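Long-range contacts in alpha-1,2-Mannosidase (Trichoderma reesei, PDB 1HCU), which probably trims alpha-1,2-linked mannose residues from high-mannose N-glycans, taking nine-mannose chains down to five, as a calcium-dependent family 47 glycoside hydrolase: residues E396-Y402 and Y460-I464; A22-W27 and W453-L458; S57-G61 and R104-L109; L110-L115 and H488-I492. The contacts are given in a common frame with arbitrary orientation. Numbering follows the deposited sequence.

Contact 1 (E396-Y402 and Y460-I464)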
loop_
_atom_site.group_PDB
_atom_site.type_symbol
_atom_site.label_atom_id
_atom_site.label_comp_id
_atom_site.label_asym_id
_atom_site.label_seq_id
_atom_site.Cartn_x
_atom_site.Cartn_y
_atom_site.Cartn_z
ATOM N N GLU A 396 -6.247 -1.441 6.531
ATOM C CA GLU A 396 -5.627 -0.123 6.517
ATOM C C GLU A 396 -6.701 0.938 6.730
ATOM O O GLU A 396 -6.589 1.773 7.626
ATOM C CB GLU A 396 -4.930 0.124 5.174
ATOM C CG GLU A 396 -4.160 1.438 5.063
ATOM C CD GLU A 396 -3.471 1.568 3.713
ATOM O OE1 GLU A 396 -3.243 0.522 3.074
ATOM O OE2 GLU A 396 -3.149 2.701 3.292
ATOM N N SER A 397 -7.748 0.900 5.913
ATOM C CA SER A 397 -8.799 1.896 6.042
ATOM C C SER A 397 -9.528 1.840 7.382
ATOM O O SER A 397 -9.851 2.881 7.951
ATOM C CB SER A 397 -9.778 1.790 4.874
ATOM O OG SER A 397 -9.136 2.212 3.683
ATOM N N LEU A 398 -9.773 0.635 7.888
ATOM C CA LEU A 398 -10.436 0.490 9.169
ATOM C C LEU A 398 -9.554 1.131 10.235
ATOM O O LEU A 398 -10.046 1.812 11.138
ATOM C CB LEU A 398 -10.659 -0.987 9.494
ATOM C CG LEU A 398 -11.677 -1.698 8.595
ATOM C CD1 LEU A 398 -11.613 -3.201 8.844
ATOM C CD2 LEU A 398 -13.077 -1.154 8.871
ATOM N N TYR A 399 -8.248 0.920 10.124
ATOM C CA TYR A 399 -7.318 1.497 11.079
ATOM C C TYR A 399 -7.460 3.022 11.120
ATOM O O TYR A 399 -7.634 3.595 12.197
ATOM C CB TYR A 399 -5.881 1.084 10.738
ATOM C CG TYR A 399 -4.826 1.862 11.486
ATOM C CD1 TYR A 399 -4.065 2.832 10.835
ATOM C CD2 TYR A 399 -4.612 1.663 12.850
ATOM C CE1 TYR A 399 -3.125 3.585 11.520
ATOM C CE2 TYR A 399 -3.669 2.417 13.548
ATOM C CZ TYR A 399 -2.932 3.376 12.877
ATOM O OH TYR A 399 -2.011 4.148 13.555
ATOM N N TYR A 400 -7.404 3.679 9.960
ATOM C CA TYR A 400 -7.550 5.136 9.922
ATOM C C TYR A 400 -8.888 5.586 10.509
ATOM O O TYR A 400 -8.944 6.592 11.236
ATOM C CB TYR A 400 -7.443 5.678 8.494
ATOM C CG TYR A 400 -6.032 5.825 7.970
ATOM C CD1 TYR A 400 -5.408 4.777 7.292
ATOM C CD2 TYR A 400 -5.324 7.025 8.133
ATOM C CE1 TYR A 400 -4.121 4.915 6.784
ATOM C CE2 TYR A 400 -4.030 7.175 7.630
ATOM C CZ TYR A 400 -3.438 6.112 6.953
ATOM O OH TYR A 400 -2.182 6.248 6.416
ATOM N N ALA A 401 -9.959 4.853 10.186
ATOM C CA ALA A 401 -11.297 5.177 10.685
ATOM C C ALA A 401 -11.301 5.222 12.216
ATOM O O ALA A 401 -11.874 6.140 12.823
ATOM C CB ALA A 401 -12.313 4.155 10.181
ATOM N N TYR A 402 -10.637 4.250 12.836
ATOM C CA TYR A 402 -10.551 4.195 14.291
ATOM C C TYR A 402 -9.698 5.344 14.850
ATOM O O TYR A 402 -10.096 6.006 15.805
ATOM C CB TYR A 402 -9.974 2.842 14.753
ATOM C CG TYR A 402 -9.760 2.786 16.247
ATOM C CD1 TYR A 402 -8.486 2.913 16.798
ATOM C CD2 TYR A 402 -10.850 2.725 17.120
ATOM C CE1 TYR A 402 -8.301 2.994 18.170
ATOM C CE2 TYR A 402 -10.674 2.807 18.497
ATOM C CZ TYR A 402 -9.399 2.947 19.015
ATOM O OH TYR A 402 -9.229 3.086 20.370
ATOM N N TYR A 460 -1.004 -2.964 10.302
ATOM C CA TYR A 460 -2.209 -2.193 10.597
ATOM C C TYR A 460 -3.097 -2.907 11.616
ATOM O O TYR A 460 -3.657 -2.262 12.504
ATOM C CB TYR A 460 -3.000 -1.895 9.314
ATOM C CG TYR A 460 -2.315 -0.900 8.388
ATOM C CD1 TYR A 460 -2.013 0.398 8.816
ATOM C CD2 TYR A 460 -1.944 -1.268 7.094
ATOM C CE1 TYR A 460 -1.351 1.298 7.972
ATOM C CE2 TYR A 460 -1.289 -0.377 6.247
ATOM C CZ TYR A 460 -0.991 0.902 6.688
ATOM O OH TYR A 460 -0.321 1.774 5.853
ATOM N N ALA A 461 -3.216 -4.230 11.493
ATOM C CA ALA A 461 -4.035 -5.010 12.412
ATOM C C ALA A 461 -3.534 -4.842 13.851
ATOM O O ALA A 461 -4.319 -4.666 14.785
ATOM C CB ALA A 461 -4.014 -6.485 12.017
ATOM N N TYR A 462 -2.218 -4.876 14.014
ATOM C CA TYR A 462 -1.607 -4.722 15.320
ATOM C C TYR A 462 -1.788 -3.316 15.902
ATOM O O TYR A 462 -2.219 -3.157 17.047
ATOM C CB TYR A 462 -0.121 -5.027 15.221
ATOM C CG TYR A 462 0.609 -4.813 16.512
ATOM C CD1 TYR A 462 0.438 -5.690 17.576
ATOM C CD2 TYR A 462 1.452 -3.719 16.684
ATOM C CE1 TYR A 462 1.083 -5.491 18.779
ATOM C CE2 TYR A 462 2.104 -3.508 17.890
ATOM C CZ TYR A 462 1.913 -4.402 18.930
ATOM O OH TYR A 462 2.556 -4.218 20.123
ATOM N N LEU A 463 -1.454 -2.301 15.109
ATOM C CA LEU A 463 -1.538 -0.915 15.547
ATOM C C LEU A 463 -2.927 -0.471 15.976
ATOM O O LEU A 463 -3.067 0.409 16.828
ATOM C CB LEU A 463 -1.015 0.022 14.446
ATOM C CG LEU A 463 0.487 -0.113 14.152
ATOM C CD1 LEU A 463 0.881 0.781 12.968
ATOM C CD2 LEU A 463 1.275 0.263 15.404
ATOM N N ILE A 464 -3.959 -1.073 15.403
ATOM C CA ILE A 464 -5.303 -0.682 15.780
ATOM C C ILE A 464 -5.672 -1.192 17.192
ATOM O O ILE A 464 -6.572 -0.645 17.834
ATOM C CB ILE A 464 -6.329 -1.143 14.709
ATOM C CG1 ILE A 464 -7.624 -0.344 14.870
ATOM C CG2 ILE A 464 -6.561 -2.636 14.799
ATOM C CD1 ILE A 464 -8.612 -0.540 13.736
HETATM O O HOH W 1 -1.386 4.443 4.744
#
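Two helical segments run nearly side by side here, their axes 9.1 Å apart and crossing at only 20°, and the gap is filled by side chains that lodge in one another's hollows. The bump offered by 396-402 is Tyr399. Its ring slides between residues one turn apart on the partner: CD1 lies 3.8 Å from Tyr460 CD1, CE2 3.7 Å from Leu463 CB, and CD2 3.8 Å from Ile464 CB, which meets the ring edge. The two tyrosine rings lie oblique to each other. In return Ile464, with chi1 and chi2 both t, extends its side chain so that the terminal methyl, CD1, settles in a shallow hollow of the first helix, 3.6 Å from Tyr399 CA, 3.8 Å from Leu398 O and 3.8 Å from Tyr402 CB. Glu396 lays its methylene chain over one face of Tyr460, a CH-pi contact with CG 3.8 Å from the ring centroid. That leaves the polar tips together: a single water donates to Glu396 OE2 (2.9 Å) and is also hydrogen-bonded to Tyr400 OH (2.6 Å) and Tyr460 OH (3.1 Å). The side chain of Glu396 lies about 5 Å from the bound calcium, and about 5 Å from that of Glu393, a predicted active-site residue. Such near-parallel packing joins neighbouring inner helices of the (alpha/alpha)7 barrel of family 47, here beside its calcium site.

Contact 2 (A22-W27 and W453-L458)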
loop_
_atom_site.group_PDB
_atom_site.type_symbol
_atom_site.label_atom_id
_atom_site.label_comp_id
_atom_site.label_asym_id
_atom_site.label_seq_id
_atom_site.Cartn_x
_atom_site.Cartn_y
_atom_site.Cartn_z
ATOM N N ALA A 22 0.362 -14.153 15.215
ATOM C CA ALA A 22 0.269 -14.520 13.797
ATOM C C ALA A 22 1.545 -14.108 13.068
ATOM O O ALA A 22 2.007 -14.801 12.151
ATOM C CB ALA A 22 -0.939 -13.852 13.144
ATOM N N PHE A 23 2.116 -12.979 13.475
ATOM C CA PHE A 23 3.351 -12.504 12.868
ATOM C C PHE A 23 4.489 -13.456 13.251
ATOM O O PHE A 23 5.279 -13.859 12.396
ATOM C CB PHE A 23 3.651 -11.066 13.331
ATOM C CG PHE A 23 4.920 -10.488 12.757
ATOM C CD1 PHE A 23 6.157 -10.780 13.332
ATOM C CD2 PHE A 23 4.881 -9.667 11.631
ATOM C CE1 PHE A 23 7.336 -10.267 12.796
ATOM C CE2 PHE A 23 6.060 -9.146 11.082
ATOM C CZ PHE A 23 7.292 -9.447 11.668
ATOM N N GLN A 24 4.552 -13.829 14.530
ATOM C CA GLN A 24 5.586 -14.740 15.026
ATOM C C GLN A 24 5.612 -16.045 14.218
ATOM O O GLN A 24 6.668 -16.486 13.752
ATOM C CB GLN A 24 5.336 -15.056 16.510
ATOM C CG GLN A 24 6.425 -15.906 17.166
ATOM C CD GLN A 24 7.717 -15.144 17.374
ATOM O OE1 GLN A 24 8.801 -15.690 17.203
ATOM N NE2 GLN A 24 7.608 -13.880 17.752
ATOM N N THR A 25 4.435 -16.647 14.057
ATOM C CA THR A 25 4.279 -17.889 13.306
ATOM C C THR A 25 4.783 -17.711 11.861
ATOM O O THR A 25 5.628 -18.479 11.373
ATOM C CB THR A 25 2.793 -18.310 13.301
ATOM O OG1 THR A 25 2.362 -18.522 14.653
ATOM C CG2 THR A 25 2.586 -19.575 12.500
ATOM N N SER A 26 4.260 -16.688 11.191
ATOM C CA SER A 26 4.639 -16.368 9.820
ATOM C C SER A 26 6.163 -16.206 9.701
ATOM O O SER A 26 6.781 -16.719 8.765
ATOM C CB SER A 26 3.935 -15.080 9.383
ATOM O OG SER A 26 2.530 -15.193 9.567
ATOM N N TRP A 27 6.768 -15.508 10.661
ATOM C CA TRP A 27 8.212 -15.315 10.633
ATOM C C TRP A 27 9.000 -16.613 10.801
ATOM O O TRP A 27 9.901 -16.895 10.011
ATOM C CB TRP A 27 8.659 -14.322 11.705
ATOM C CG TRP A 27 10.155 -14.209 11.755
ATOM C CD1 TRP A 27 10.997 -14.786 12.668
ATOM C CD2 TRP A 27 10.991 -13.561 10.792
ATOM N NE1 TRP A 27 12.304 -14.539 12.327
ATOM C CE2 TRP A 27 12.330 -13.789 11.180
ATOM C CE3 TRP A 27 10.739 -12.812 9.636
ATOM C CZ2 TRP A 27 13.416 -13.295 10.450
ATOM C CZ3 TRP A 27 11.824 -12.319 8.907
ATOM C CH2 TRP A 27 13.143 -12.564 9.320
ATOM N N TRP A 453 2.282 -9.106 3.661
ATOM C CA TRP A 453 1.531 -9.716 4.753
ATOM C C TRP A 453 2.275 -9.259 6.013
ATOM O O TRP A 453 1.662 -8.809 6.981
ATOM C CB TRP A 453 1.556 -11.235 4.622
ATOM C CG TRP A 453 1.069 -11.999 5.823
ATOM C CD1 TRP A 453 1.772 -12.929 6.532
ATOM C CD2 TRP A 453 -0.241 -11.953 6.413
ATOM N NE1 TRP A 453 0.985 -13.469 7.523
ATOM C CE2 TRP A 453 -0.254 -12.889 7.472
ATOM C CE3 TRP A 453 -1.403 -11.217 6.146
ATOM C CZ2 TRP A 453 -1.384 -13.110 8.266
ATOM C CZ3 TRP A 453 -2.528 -11.434 6.935
ATOM C CH2 TRP A 453 -2.509 -12.376 7.985
ATOM N N PHE A 454 3.604 -9.347 5.971
ATOM C CA PHE A 454 4.456 -8.933 7.082
ATOM C C PHE A 454 4.455 -7.424 7.305
ATOM O O PHE A 454 4.303 -6.949 8.430
ATOM C CB PHE A 454 5.917 -9.343 6.846
ATOM C CG PHE A 454 6.183 -10.803 7.032
ATOM C CD1 PHE A 454 6.469 -11.615 5.938
ATOM C CD2 PHE A 454 6.158 -11.370 8.303
ATOM C CE1 PHE A 454 6.725 -12.966 6.106
ATOM C CE2 PHE A 454 6.413 -12.723 8.482
ATOM C CZ PHE A 454 6.697 -13.524 7.383
ATOM N N ALA A 455 4.628 -6.674 6.223
ATOM C CA ALA A 455 4.709 -5.224 6.313
ATOM C C ALA A 455 3.422 -4.452 6.531
ATOM O O ALA A 455 3.412 -3.449 7.244
ATOM C CB ALA A 455 5.408 -4.683 5.067
ATOM N N GLU A 456 2.336 -4.921 5.931
ATOM C CA GLU A 456 1.080 -4.186 6.003
ATOM C C GLU A 456 -0.096 -4.775 6.769
ATOM O O GLU A 456 -0.556 -4.205 7.750
ATOM C CB GLU A 456 0.623 -3.871 4.580
ATOM C CG GLU A 456 1.660 -3.170 3.721
ATOM C CD GLU A 456 1.048 -2.608 2.443
ATOM O OE1 GLU A 456 1.285 -3.180 1.355
ATOM O OE2 GLU A 456 0.319 -1.600 2.537
ATOM N N ALA A 457 -0.613 -5.898 6.295
ATOM C CA ALA A 457 -1.752 -6.500 6.956
ATOM C C ALA A 457 -1.525 -6.672 8.454
ATOM O O ALA A 457 -2.339 -6.223 9.257
ATOM C CB ALA A 457 -2.086 -7.831 6.317
ATOM N N LEU A 458 -0.415 -7.296 8.836
ATOM C CA LEU A 458 -0.135 -7.527 10.256
ATOM C C LEU A 458 0.223 -6.248 11.018
ATOM O O LEU A 458 -0.005 -6.147 12.225
ATOM C CB LEU A 458 0.971 -8.584 10.406
ATOM C CG LEU A 458 0.567 -10.011 9.982
ATOM C CD1 LEU A 458 1.773 -10.957 10.066
ATOM C CD2 LEU A 458 -0.544 -10.517 10.896
#
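Phe454 has the largest area buried here, 94 Å², and it reaches across to three residues of helix segment 22-27. Its ring edge points at the face of Phe23 in an offset edge-to-face pair, the centroids 5.5 Å apart and the planes at 82°; CZ lies 3.5 Å from Ser26 O, and CE2 lies 3.6 Å from Trp27 N. A flat aromatic ring can span the wide 10.9 Å between the axes where a smaller residue would leave a void. Phe23, with 63 Å² buried, accepts that edge and also touches Leu458, whose CD1 is 3.7 Å from Phe23 CD2 and 3.6 Å from Phe23 CA. Leu458, third with 54 Å², fills the remaining space toward Ala22, CD2 to CB 4.0 Å, where the small alanine leaves room for the branched tip. One polar tie crosses this apolar seam: Trp453 NE1 donates to Ser26 OG (3.1 Å), while that hydroxyl donates to Ala22 O (2.7 Å) in its own helix, so a buried serine is satisfied on both counts. The segments run antiparallel, at 165°, as expected where an outer helix, 13-33, backs an inner one, 451-465. Pairing the first helix of the chain with the last closes the ring of the (alpha/alpha)7 barrel.

Contact 3 (S57-G61 and R104-L109)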
loop_
_atom_site.group_PDB
_atom_site.type_symbol
_atom_site.label_atom_id
_atom_site.label_comp_id
_atom_site.label_asym_id
_atom_site.label_seq_id
_atom_site.Cartn_x
_atom_site.Cartn_y
_atom_site.Cartn_z
ATOM N N SER A 57 10.579 -10.500 1.986
ATOM C CA SER A 57 9.887 -10.671 3.264
ATOM C C SER A 57 10.683 -10.213 4.488
ATOM O O SER A 57 10.107 -9.697 5.442
ATOM C CB SER A 57 9.457 -12.132 3.457
ATOM O OG SER A 57 8.454 -12.496 2.527
ATOM N N ALA A 58 11.998 -10.398 4.474
ATOM C CA ALA A 58 12.807 -9.981 5.625
ATOM C C ALA A 58 12.850 -8.462 5.785
ATOM O O ALA A 58 12.730 -7.951 6.892
ATOM C CB ALA A 58 14.234 -10.536 5.505
ATOM N N ILE A 59 13.010 -7.744 4.677
ATOM C CA ILE A 59 13.076 -6.282 4.718
ATOM C C ILE A 59 11.706 -5.654 4.974
ATOM O O ILE A 59 11.572 -4.718 5.764
ATOM C CB ILE A 59 13.646 -5.724 3.396
ATOM C CG1 ILE A 59 15.007 -6.371 3.102
ATOM C CG2 ILE A 59 13.783 -4.208 3.478
ATOM C CD1 ILE A 59 16.049 -6.155 4.194
ATOM N N ASP A 60 10.694 -6.187 4.303
ATOM C CA ASP A 60 9.331 -5.700 4.439
ATOM C C ASP A 60 8.771 -5.892 5.857
ATOM O O ASP A 60 7.977 -5.077 6.322
ATOM C CB ASP A 60 8.442 -6.410 3.416
ATOM C CG ASP A 60 7.714 -5.442 2.501
ATOM O OD1 ASP A 60 8.125 -4.262 2.440
ATOM O OD2 ASP A 60 6.739 -5.862 1.834
ATOM N N GLY A 61 9.200 -6.948 6.549
ATOM C CA GLY A 61 8.699 -7.194 7.896
ATOM C C GLY A 61 9.521 -6.592 9.029
ATOM O O GLY A 61 9.069 -6.523 10.178
ATOM N N ARG A 104 9.067 -1.388 -1.253
ATOM C CA ARG A 104 9.428 -2.457 -0.314
ATOM C C ARG A 104 10.821 -2.300 0.298
ATOM O O ARG A 104 10.967 -2.096 1.500
ATOM C CB ARG A 104 9.354 -3.829 -0.995
ATOM C CG ARG A 104 7.961 -4.333 -1.317
ATOM C CD ARG A 104 8.029 -5.791 -1.745
ATOM N NE ARG A 104 6.717 -6.344 -2.048
ATOM C CZ ARG A 104 5.906 -5.861 -2.982
ATOM N NH1 ARG A 104 6.286 -4.813 -3.701
ATOM N NH2 ARG A 104 4.721 -6.423 -3.197
ATOM N N TYR A 105 11.845 -2.400 -0.539
ATOM C CA TYR A 105 13.218 -2.321 -0.063
ATOM C C TYR A 105 13.645 -0.951 0.459
ATOM O O TYR A 105 13.985 -0.801 1.630
ATOM C CB TYR A 105 14.154 -2.804 -1.171
ATOM C CG TYR A 105 13.991 -4.284 -1.460
ATOM C CD1 TYR A 105 13.461 -4.734 -2.670
ATOM C CD2 TYR A 105 14.403 -5.240 -0.524
ATOM C CE1 TYR A 105 13.355 -6.110 -2.945
ATOM C CE2 TYR A 105 14.302 -6.606 -0.787
ATOM C CZ TYR A 105 13.784 -7.038 -2.000
ATOM O OH TYR A 105 13.749 -8.390 -2.274
ATOM N N LEU A 106 13.615 0.046 -0.411
ATOM C CA LEU A 106 13.985 1.385 -0.019
ATOM C C LEU A 106 13.088 1.838 1.148
ATOM O O LEU A 106 13.571 2.335 2.168
ATOM C CB LEU A 106 13.845 2.311 -1.230
ATOM C CG LEU A 106 14.516 3.670 -1.108
ATOM C CD1 LEU A 106 15.975 3.451 -0.731
ATOM C CD2 LEU A 106 14.396 4.450 -2.421
ATOM N N GLY A 107 11.780 1.643 1.005
ATOM C CA GLY A 107 10.860 2.026 2.070
ATOM C C GLY A 107 11.128 1.277 3.362
ATOM O O GLY A 107 11.197 1.871 4.437
ATOM N N GLY A 108 11.290 -0.039 3.255
ATOM C CA GLY A 108 11.547 -0.857 4.429
ATOM C C GLY A 108 12.820 -0.493 5.172
ATOM O O GLY A 108 12.835 -0.474 6.403
ATOM N N LEU A 109 13.887 -0.204 4.427
ATOM C CA LEU A 109 15.181 0.155 5.014
ATOM C C LEU A 109 15.106 1.521 5.682
ATOM O O LEU A 109 15.632 1.715 6.773
ATOM C CB LEU A 109 16.276 0.164 3.934
ATOM C CG LEU A 109 16.660 -1.180 3.291
ATOM C CD1 LEU A 109 17.427 -0.950 1.976
ATOM C CD2 LEU A 109 17.497 -1.992 4.278
HETATM O O HOH W 2 10.798 -2.365 7.420
#
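Apolar contact centres on Ile59, which points straight at the other helix: its CG1 is 3.8 Å from the edge of the Tyr105 ring at CD2, and its CG2 4.2 Å from Leu109 CG. Backbone closeness depends on Gly108. A CB there would collide with Ile59 CG2 and also with Arg104 O; without one, Asp60 CA and Gly108 CA come within 5.3 Å. Charge adds a long salt bridge, Asp60 OD2 to Arg104 NE at 3.9 Å, with the oxygen well out of the guanidinium plane, so it is purely electrostatic. Stronger partners hold both ends: His488 and Ser451 bind Asp60, while Arg104 pairs with Glu100, a predicted proton donor. Solvent supplies the remaining link, a water donating to Ile59 O and Gly108 O, each at 3.0 Å. Helices 56-67 and 98-117 are successive inner helices of the barrel; they cross at 41°, with both helices running in roughly the same direction, and through Arg104 their contact adjoins the predicted catalytic site at Glu100.

Contact 4 (L110-L115 and H488-I492)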
loop_
_atom_site.group_PDB
_atom_site.type_symbol
_atom_site.label_atom_id
_atom_site.label_comp_id
_atom_site.label_asym_id
_atom_site.label_seq_id
_atom_site.Cartn_x
_atom_site.Cartn_y
_atom_site.Cartn_z
ATOM N N LEU A 110 14.447 2.466 5.021
ATOM C CA LEU A 110 14.313 3.817 5.556
ATOM C C LEU A 110 13.398 3.903 6.781
ATOM O O LEU A 110 13.697 4.639 7.725
ATOM C CB LEU A 110 13.818 4.770 4.460
ATOM C CG LEU A 110 14.845 5.639 3.715
ATOM C CD1 LEU A 110 16.046 4.831 3.268
ATOM C CD2 LEU A 110 14.158 6.272 2.518
ATOM N N SER A 111 12.295 3.161 6.785
ATOM C CA SER A 111 11.394 3.206 7.934
ATOM C C SER A 111 12.093 2.578 9.139
ATOM O O SER A 111 12.024 3.103 10.253
ATOM C CB SER A 111 10.074 2.480 7.631
ATOM O OG SER A 111 10.282 1.107 7.351
ATOM N N ALA A 112 12.781 1.460 8.911
ATOM C CA ALA A 112 13.507 0.797 9.986
ATOM C C ALA A 112 14.578 1.751 10.509
ATOM O O ALA A 112 14.790 1.864 11.717
ATOM C CB ALA A 112 14.154 -0.481 9.473
ATOM N N TYR A 113 15.249 2.448 9.600
ATOM C CA TYR A 113 16.285 3.382 10.013
ATOM C C TYR A 113 15.695 4.494 10.889
ATOM O O TYR A 113 16.218 4.783 11.967
ATOM C CB TYR A 113 16.965 3.970 8.779
ATOM C CG TYR A 113 18.111 4.898 9.090
ATOM C CD1 TYR A 113 19.342 4.413 9.529
ATOM C CD2 TYR A 113 17.957 6.270 8.943
ATOM C CE1 TYR A 113 20.392 5.288 9.813
ATOM C CE2 TYR A 113 18.978 7.140 9.219
ATOM C CZ TYR A 113 20.191 6.656 9.654
ATOM O OH TYR A 113 21.175 7.568 9.950
ATOM N N ASP A 114 14.596 5.099 10.439
ATOM C CA ASP A 114 13.964 6.166 11.203
ATOM C C ASP A 114 13.454 5.692 12.565
ATOM O O ASP A 114 13.552 6.419 13.552
ATOM C CB ASP A 114 12.813 6.805 10.412
ATOM C CG ASP A 114 13.299 7.809 9.368
ATOM O OD1 ASP A 114 14.402 8.370 9.546
ATOM O OD2 ASP A 114 12.573 8.058 8.382
ATOM N N LEU A 115 12.917 4.480 12.631
ATOM C CA LEU A 115 12.420 3.974 13.901
ATOM C C LEU A 115 13.564 3.647 14.870
ATOM O O LEU A 115 13.528 4.050 16.036
ATOM C CB LEU A 115 11.549 2.734 13.677
ATOM C CG LEU A 115 10.230 2.954 12.915
ATOM C CD1 LEU A 115 9.544 1.616 12.684
ATOM C CD2 LEU A 115 9.320 3.884 13.693
ATOM N N HIS A 488 5.366 1.491 5.450
ATOM C CA HIS A 488 6.657 1.788 6.074
ATOM C C HIS A 488 6.655 3.256 6.487
ATOM O O HIS A 488 6.721 4.144 5.645
ATOM C CB HIS A 488 7.814 1.506 5.111
ATOM C CG HIS A 488 7.903 0.072 4.692
ATOM N ND1 HIS A 488 7.887 -0.965 5.596
ATOM C CD2 HIS A 488 7.977 -0.497 3.466
ATOM C CE1 HIS A 488 7.942 -2.115 4.947
ATOM N NE2 HIS A 488 7.997 -1.858 3.654
ATOM N N PRO A 489 6.577 3.525 7.798
ATOM C CA PRO A 489 6.555 4.885 8.347
ATOM C C PRO A 489 7.889 5.634 8.339
ATOM O O PRO A 489 8.881 5.139 8.862
ATOM C CB PRO A 489 6.047 4.656 9.765
ATOM C CG PRO A 489 6.709 3.359 10.123
ATOM C CD PRO A 489 6.456 2.527 8.876
ATOM N N PHE A 490 7.902 6.832 7.762
ATOM C CA PHE A 490 9.110 7.660 7.706
ATOM C C PHE A 490 8.908 8.882 8.597
ATOM O O PHE A 490 7.782 9.363 8.735
ATOM C CB PHE A 490 9.350 8.168 6.278
ATOM C CG PHE A 490 9.506 7.089 5.262
ATOM C CD1 PHE A 490 9.162 7.321 3.934
ATOM C CD2 PHE A 490 10.004 5.842 5.621
ATOM C CE1 PHE A 490 9.313 6.316 2.975
ATOM C CE2 PHE A 490 10.157 4.841 4.684
ATOM C CZ PHE A 490 9.812 5.074 3.356
ATOM N N SER A 491 9.976 9.389 9.209
ATOM C CA SER A 491 9.836 10.602 10.026
ATOM C C SER A 491 9.650 11.733 9.024
ATOM O O SER A 491 10.215 11.681 7.930
ATOM C CB SER A 491 11.099 10.886 10.843
ATOM O OG SER A 491 11.304 9.922 11.853
ATOM N N ILE A 492 8.865 12.746 9.383
ATOM C CA ILE A 492 8.645 13.880 8.487
ATOM C C ILE A 492 9.858 14.810 8.545
ATOM O O ILE A 492 10.568 14.851 9.546
ATOM C CB ILE A 492 7.370 14.664 8.866
ATOM C CG1 ILE A 492 7.581 15.413 10.186
ATOM C CG2 ILE A 492 6.190 13.689 8.984
ATOM C CD1 ILE A 492 6.442 16.335 10.562
#
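His488 leads the second segment, its CB resting 3.4 Å from Ser111 OG. Its ring turns aside to bind two acids of helix 56-67, NE2 to Asp60 and ND1 to Asp63; Asp63 also takes a hydrogen bond with Ser111 OG. Pro489 comes next and brings its carbonyl close to the helix, with O 3.3 Å from Ser111 CA in a CA-H...O contact and 3.2 Å from Ser111 CB. A residue as small as serine permits that approach, while Pro489 CG touches Leu115 CD1 at 4.2 Å. Phe490 swings its ring along the helix so that CE2 lies 3.4 Å from Ser111 N and 3.7 Å from Leu110 CB, filling space with bulk that needs no polar partner. At Ser491 the backbone itself is held: its N donates to Asp114 OD2 (3.0 Å, 164°). The other carboxylate oxygen of Asp114 pairs with Arg187 of helix 182-192, so one acid ties the strand to two helices. Ile492 points away from the helix, its side chain touching Val482. Strand 489-491 thus forms half of a two-stranded antiparallel hairpin with 481-483, lying against helix 98-117 and flanked by helices 56-67 and 182-192, in keeping with the C-terminal hairpin that plugs family 47 barrels.

From the N terminus, helix 13-33 opens contact 2, which waits more than 400 residues for its partner. Within that span contact 3 closes a short loop between helices 56-67 and 98-117. The latter helix at once opens contact 4, so contacts 3 and 4 follow in series. Contact 1 opens at helix 393-405; helix 451-465 then closes contact 2 and, a few residues further on, contact 1, so these two cross. The C-terminal strand finally closes contact 4, which encloses contact 1 and crosses contact 2. Asp60 and His488 join contacts 3 and 4 directly, and Ala455 of contact 2 touches both residues. Together they tie the first and last helices, the inner barrel wall and the terminal hairpin.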